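Local coordinates for glycosylation Associate Protein 2 (PDB 6OYC) that probably takes part in the glycosylation and export of a serine-rich surface adhesin through the accessory Sec system, within a complex of three glycosylation-associated proteins, at residues G148-Q153 against L158-Q163; G162-N167 against G250-G255. All blocks are in the same frame, centred on the assembly; numbering follows the deposited sequence.

Contact 1 (G148-Q153 against L158-Q163)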
loop_
_atom_site.group_PDB
_atom_site.type_symbol
_atom_site.label_atom_id
_atom_site.label_comp_id
_atom_site.label_asym_id
_atom_site.label_seq_id
_atom_site.Cartn_x
_atom_site.Cartn_y
_atom_site.Cartn_z
ATOM N N GLY B 148 24.115 -19.548 -20.509
ATOM C CA GLY B 148 22.787 -20.115 -20.554
ATOM C C GLY B 148 21.836 -19.373 -21.467
ATOM O O GLY B 148 22.227 -18.586 -22.331
ATOM N N VAL B 149 20.558 -19.626 -21.249
ATOM C CA VAL B 149 19.483 -19.005 -22.005
ATOM C C VAL B 149 18.934 -17.809 -21.233
ATOM O O VAL B 149 18.825 -17.825 -19.995
ATOM C CB VAL B 149 18.371 -20.022 -22.337
ATOM C CG1 VAL B 149 18.975 -21.329 -22.842
ATOM C CG2 VAL B 149 17.517 -20.288 -21.152
ATOM N N VAL B 150 18.601 -16.763 -21.980
ATOM C CA VAL B 150 18.107 -15.497 -21.467
ATOM C C VAL B 150 16.806 -15.194 -22.201
ATOM O O VAL B 150 16.809 -15.066 -23.433
ATOM C CB VAL B 150 19.134 -14.371 -21.693
ATOM C CG1 VAL B 150 18.633 -13.050 -21.139
ATOM C CG2 VAL B 150 20.476 -14.756 -21.113
ATOM N N ASN B 151 15.699 -15.094 -21.452
ATOM C CA ASN B 151 14.382 -14.726 -21.972
ATOM C C ASN B 151 13.816 -13.567 -21.176
ATOM O O ASN B 151 13.807 -13.603 -19.945
ATOM C CB ASN B 151 13.339 -15.861 -21.867
ATOM C CG ASN B 151 13.723 -17.078 -22.649
ATOM O OD1 ASN B 151 14.316 -16.981 -23.728
ATOM N ND2 ASN B 151 13.382 -18.253 -22.114
ATOM N N TYR B 152 13.283 -12.574 -21.869
ATOM C CA TYR B 152 12.459 -11.557 -21.239
ATOM C C TYR B 152 11.010 -11.902 -21.526
ATOM O O TYR B 152 10.624 -12.022 -22.694
ATOM C CB TYR B 152 12.809 -10.164 -21.741
ATOM C CG TYR B 152 14.143 -9.731 -21.214
ATOM C CD1 TYR B 152 15.326 -10.140 -21.846
ATOM C CD2 TYR B 152 14.239 -8.949 -20.068
ATOM C CE1 TYR B 152 16.564 -9.768 -21.371
ATOM C CE2 TYR B 152 15.480 -8.559 -19.580
ATOM C CZ TYR B 152 16.646 -8.977 -20.232
ATOM O OH TYR B 152 17.895 -8.607 -19.752
ATOM N N GLN B 153 10.236 -12.136 -20.460
ATOM C CA GLN B 153 8.795 -12.363 -20.559
ATOM C C GLN B 153 8.128 -11.001 -20.425
ATOM O O GLN B 153 7.701 -10.578 -19.352
ATOM C CB GLN B 153 8.315 -13.340 -19.493
ATOM C CG GLN B 153 8.838 -14.765 -19.653
ATOM C CD GLN B 153 8.375 -15.399 -20.961
ATOM O OE1 GLN B 153 7.322 -15.037 -21.503
ATOM N NE2 GLN B 153 9.156 -16.352 -21.471
ATOM N N LEU B 158 12.600 -11.395 -16.172
ATOM C CA LEU B 158 13.791 -11.916 -16.815
ATOM C C LEU B 158 14.019 -13.338 -16.328
ATOM O O LEU B 158 13.955 -13.614 -15.120
ATOM C CB LEU B 158 15.019 -11.050 -16.524
ATOM C CG LEU B 158 16.384 -11.668 -16.825
ATOM C CD1 LEU B 158 16.509 -12.091 -18.285
ATOM C CD2 LEU B 158 17.505 -10.685 -16.446
ATOM N N GLU B 159 14.283 -14.230 -17.272
ATOM C CA GLU B 159 14.396 -15.657 -17.027
ATOM C C GLU B 159 15.787 -16.102 -17.459
ATOM O O GLU B 159 16.168 -15.917 -18.622
ATOM C CB GLU B 159 13.311 -16.403 -17.802
ATOM C CG GLU B 159 13.004 -17.792 -17.324
ATOM C CD GLU B 159 11.862 -18.407 -18.104
ATOM O OE1 GLU B 159 11.340 -17.730 -19.025
ATOM O OE2 GLU B 159 11.498 -19.561 -17.799
ATOM N N LEU B 160 16.538 -16.679 -16.525
ATOM C CA LEU B 160 17.872 -17.197 -16.774
ATOM C C LEU B 160 17.883 -18.680 -16.465
ATOM O O LEU B 160 17.401 -19.097 -15.407
ATOM C CB LEU B 160 18.912 -16.480 -15.921
ATOM C CG LEU B 160 18.858 -14.970 -16.135
ATOM C CD1 LEU B 160 19.247 -14.195 -14.884
ATOM C CD2 LEU B 160 19.755 -14.615 -17.305
ATOM N N GLU B 161 18.445 -19.471 -17.378
ATOM C CA GLU B 161 18.516 -20.913 -17.186
ATOM C C GLU B 161 19.880 -21.448 -17.600
ATOM O O GLU B 161 20.374 -21.116 -18.682
ATOM C CB GLU B 161 17.407 -21.610 -17.978
ATOM C CG GLU B 161 17.426 -23.117 -17.863
ATOM C CD GLU B 161 16.207 -23.753 -18.505
ATOM O OE1 GLU B 161 15.464 -23.045 -19.228
ATOM O OE2 GLU B 161 15.989 -24.961 -18.275
ATOM N N GLY B 162 20.473 -22.278 -16.744
ATOM C CA GLY B 162 21.720 -22.959 -17.084
ATOM C C GLY B 162 22.511 -23.329 -15.836
ATOM O O GLY B 162 21.938 -23.623 -14.784
ATOM N N GLN B 163 23.829 -23.324 -15.992
ATOM C CA GLN B 163 24.754 -23.583 -14.899
ATOM C C GLN B 163 25.380 -22.282 -14.436
ATOM O O GLN B 163 25.972 -21.555 -15.242
ATOM C CB GLN B 163 25.834 -24.566 -15.329
ATOM C CG GLN B 163 25.251 -25.785 -16.053
ATOM C CD GLN B 163 25.358 -27.065 -15.243
ATOM O OE1 GLN B 163 25.344 -27.034 -14.013
ATOM N NE2 GLN B 163 25.460 -28.202 -15.933
#

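Contact 2 (G162-N167 against G250-G255)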
loop_
_atom_site.group_PDB
_atom_site.type_symbol
_atom_site.label_atom_id
_atom_site.label_comp_id
_atom_site.label_asym_id
_atom_site.label_seq_id
_atom_site.Cartn_x
_atom_site.Cartn_y
_atom_site.Cartn_z
ATOM N N GLY B 162 20.473 -22.278 -16.744
ATOM C CA GLY B 162 21.720 -22.959 -17.084
ATOM C C GLY B 162 22.511 -23.329 -15.836
ATOM O O GLY B 162 21.938 -23.623 -14.784
ATOM N N GLN B 163 23.829 -23.324 -15.992
ATOM C CA GLN B 163 24.754 -23.583 -14.899
ATOM C C GLN B 163 25.380 -22.282 -14.436
ATOM O O GLN B 163 25.972 -21.555 -15.242
ATOM C CB GLN B 163 25.834 -24.566 -15.329
ATOM C CG GLN B 163 25.251 -25.785 -16.053
ATOM C CD GLN B 163 25.358 -27.065 -15.243
ATOM O OE1 GLN B 163 25.344 -27.034 -14.013
ATOM N NE2 GLN B 163 25.460 -28.202 -15.933
ATOM N N PHE B 164 25.291 -22.015 -13.133
ATOM C CA PHE B 164 25.714 -20.742 -12.568
ATOM C C PHE B 164 27.013 -20.819 -11.785
ATOM O O PHE B 164 27.579 -19.772 -11.476
ATOM C CB PHE B 164 24.586 -20.174 -11.692
ATOM C CG PHE B 164 23.335 -19.901 -12.473
ATOM C CD1 PHE B 164 23.172 -18.696 -13.148
ATOM C CD2 PHE B 164 22.366 -20.885 -12.621
ATOM C CE1 PHE B 164 22.041 -18.464 -13.915
ATOM C CE2 PHE B 164 21.241 -20.659 -13.392
ATOM C CZ PHE B 164 21.072 -19.447 -14.041
ATOM N N GLY B 165 27.527 -22.015 -11.511
ATOM C CA GLY B 165 28.828 -22.163 -10.880
ATOM C C GLY B 165 28.761 -23.135 -9.722
ATOM O O GLY B 165 27.687 -23.396 -9.176
ATOM N N GLU B 166 29.917 -23.669 -9.337
ATOM C CA GLU B 166 29.989 -24.554 -8.185
ATOM C C GLU B 166 29.943 -23.790 -6.860
ATOM O O GLU B 166 29.436 -24.319 -5.860
ATOM C CB GLU B 166 31.257 -25.402 -8.297
ATOM C CG GLU B 166 31.448 -25.990 -9.702
ATOM C CD GLU B 166 32.379 -25.150 -10.599
ATOM O OE1 GLU B 166 33.513 -25.595 -10.884
ATOM O OE2 GLU B 166 31.988 -24.044 -11.024
ATOM N N ASN B 167 30.468 -22.568 -6.833
ATOM C CA ASN B 167 30.321 -21.625 -5.732
ATOM C C ASN B 167 29.575 -20.398 -6.235
ATOM O O ASN B 167 29.374 -20.215 -7.438
ATOM C CB ASN B 167 31.679 -21.210 -5.159
ATOM C CG ASN B 167 32.544 -22.409 -4.781
ATOM O OD1 ASN B 167 32.232 -23.139 -3.849
ATOM N ND2 ASN B 167 33.632 -22.614 -5.513
ATOM N N GLY B 250 19.647 -24.601 -12.874
ATOM C CA GLY B 250 18.216 -24.499 -12.947
ATOM C C GLY B 250 17.813 -23.164 -13.564
ATOM O O GLY B 250 18.456 -22.681 -14.498
ATOM N N ILE B 251 16.743 -22.587 -13.018
ATOM C CA ILE B 251 16.095 -21.420 -13.602
ATOM C C ILE B 251 15.896 -20.370 -12.525
ATOM O O ILE B 251 15.417 -20.681 -11.431
ATOM C CB ILE B 251 14.738 -21.771 -14.237
ATOM C CG1 ILE B 251 14.918 -22.797 -15.347
ATOM C CG2 ILE B 251 14.072 -20.508 -14.777
ATOM C CD1 ILE B 251 13.621 -23.177 -16.017
ATOM N N VAL B 252 16.277 -19.137 -12.830
ATOM C CA VAL B 252 15.929 -17.964 -12.036
ATOM C C VAL B 252 14.998 -17.118 -12.885
ATOM O O VAL B 252 15.286 -16.882 -14.066
ATOM C CB VAL B 252 17.180 -17.154 -11.647
ATOM C CG1 VAL B 252 16.848 -16.133 -10.571
ATOM C CG2 VAL B 252 18.309 -18.083 -11.222
ATOM N N LYS B 253 13.876 -16.692 -12.305
ATOM C CA LYS B 253 12.988 -15.703 -12.907
ATOM C C LYS B 253 12.997 -14.491 -12.000
ATOM O O LYS B 253 12.589 -14.589 -10.845
ATOM C CB LYS B 253 11.553 -16.216 -13.065
ATOM C CG LYS B 253 11.378 -17.389 -14.009
ATOM C CD LYS B 253 9.947 -17.414 -14.564
ATOM C CE LYS B 253 9.653 -18.677 -15.387
ATOM N NZ LYS B 253 9.474 -19.913 -14.564
ATOM N N LEU B 254 13.445 -13.356 -12.518
ATOM C CA LEU B 254 13.497 -12.111 -11.763
ATOM C C LEU B 254 12.381 -11.185 -12.214
ATOM O O LEU B 254 12.162 -11.008 -13.416
ATOM C CB LEU B 254 14.844 -11.422 -11.953
ATOM C CG LEU B 254 16.018 -12.273 -11.471
ATOM C CD1 LEU B 254 17.326 -11.688 -11.953
ATOM C CD2 LEU B 254 16.007 -12.378 -9.948
ATOM N N GLY B 255 11.694 -10.585 -11.256
ATOM C CA GLY B 255 10.756 -9.532 -11.553
ATOM C C GLY B 255 11.277 -8.205 -11.040
ATOM O O GLY B 255 12.473 -8.043 -10.804
#

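Contact 1 (G148-Q153 against L158-Q163)
Val149 and Glu161 exchange a pair of backbone hydrogen bonds. Val149 N gives to Glu161 O at 3.0 Å, and Glu161 N gives to Val149 O at 3.1 Å. Asn151 and Glu159 repeat the exchange two residues on. Asn151 N reaches Glu159 O almost straight, with an N-H...O angle of 170°. The return bond from Glu159 N to Asn151 O is the shortest of the four, at 2.8 Å. Between these hydrogen-bonded pairs lies the non-hydrogen-bonded pair Val150-Leu160. Its amide groups turn outward, and Leu160 bonds instead with Val252 of the next strand. The segments are the two arms of an antiparallel beta hairpin. Within this chain, strand 149-153 is an edge strand of the sheet. Val150, Tyr152, Leu158 and Leu160 share one face. With CG anti to the backbone N (chi1 165°) and chi2 at 58°, CD1 of Leu158 is carried over a face of the Tyr152 ring, 3.8 Å from the centroid, as a CH-pi contact. The same methyl meets Val150 CG1. On the other face, Val149 lies alongside Glu161, with Val149 CG2 3.4 Å from Glu161 CB. The extended Glu159 chain passes beside Asn151. Its carboxylate also has a long, weak ion pair with Lys253.

Contact 2 (G162-N167 against G250-G255)
Gly162 and Gly250 are joined by two backbone hydrogen bonds, which close a small ring between the two strands. Gly162 N gives to Gly250 O at 3.0 Å, with an N-H...O angle of 155°. Gly250 N returns a bond to Gly162 O at 3.1 Å. Each glycine therefore has both its N-H and its carbonyl engaged with the other. They form an antiparallel hydrogen-bonded pair, with CA atoms 5.6 Å apart. At the backbone angles of both residues, a CB would run into the carbonyl O of the residue before, a conformation that calls for glycine. At each of the two the chain turns a corner.

The aromatic contact is made by Phe164. Its CB points toward the 250-255 segment. With CG anti to the carbonyl carbon and beside the backbone N (chi1 -62°), the ring edge comes up to Gly250 O. Gly250 O lies near the ring plane, 3.6 Å from Phe164 CE2. This oxygen thus takes the N-H of Gly162 and also meets an aromatic edge.

Both strands bend at the glycine pair in an antiparallel sheet, and beyond the bend Phe164 and Gly165 bond with Gly248, on the other side of the Gly250 corner.

Apolar packing adds a looser touch. Phe164 CZ and Val252 CG2 are 4.2 Å apart, and the two side chains meet at a slant. Both side chains are buried. They share Ile198 of strand 198-208 as a neighbour, and the Phe164 ring also meets Phe146, with the planes about 20° apart.

In the fold
From the N terminus, strand 149-153 comes first. Contact 1 closes a short hairpin, with only four residues between its segments. The chain then runs on through Gly162 and Gln163, which belong to both contacts. Contact 2 starts there and closes a much longer loop. The 82 residues within it are largely strand and have no helix. The two contacts follow one another and do not nest. Strand 157-165 is common to both, with 149-153 on one side and 251-262 on the other. A backbone bond between Leu158 and Leu254 links the contacts directly. Together they tie the hairpin into the antiparallel sheet that also includes strand 185-195.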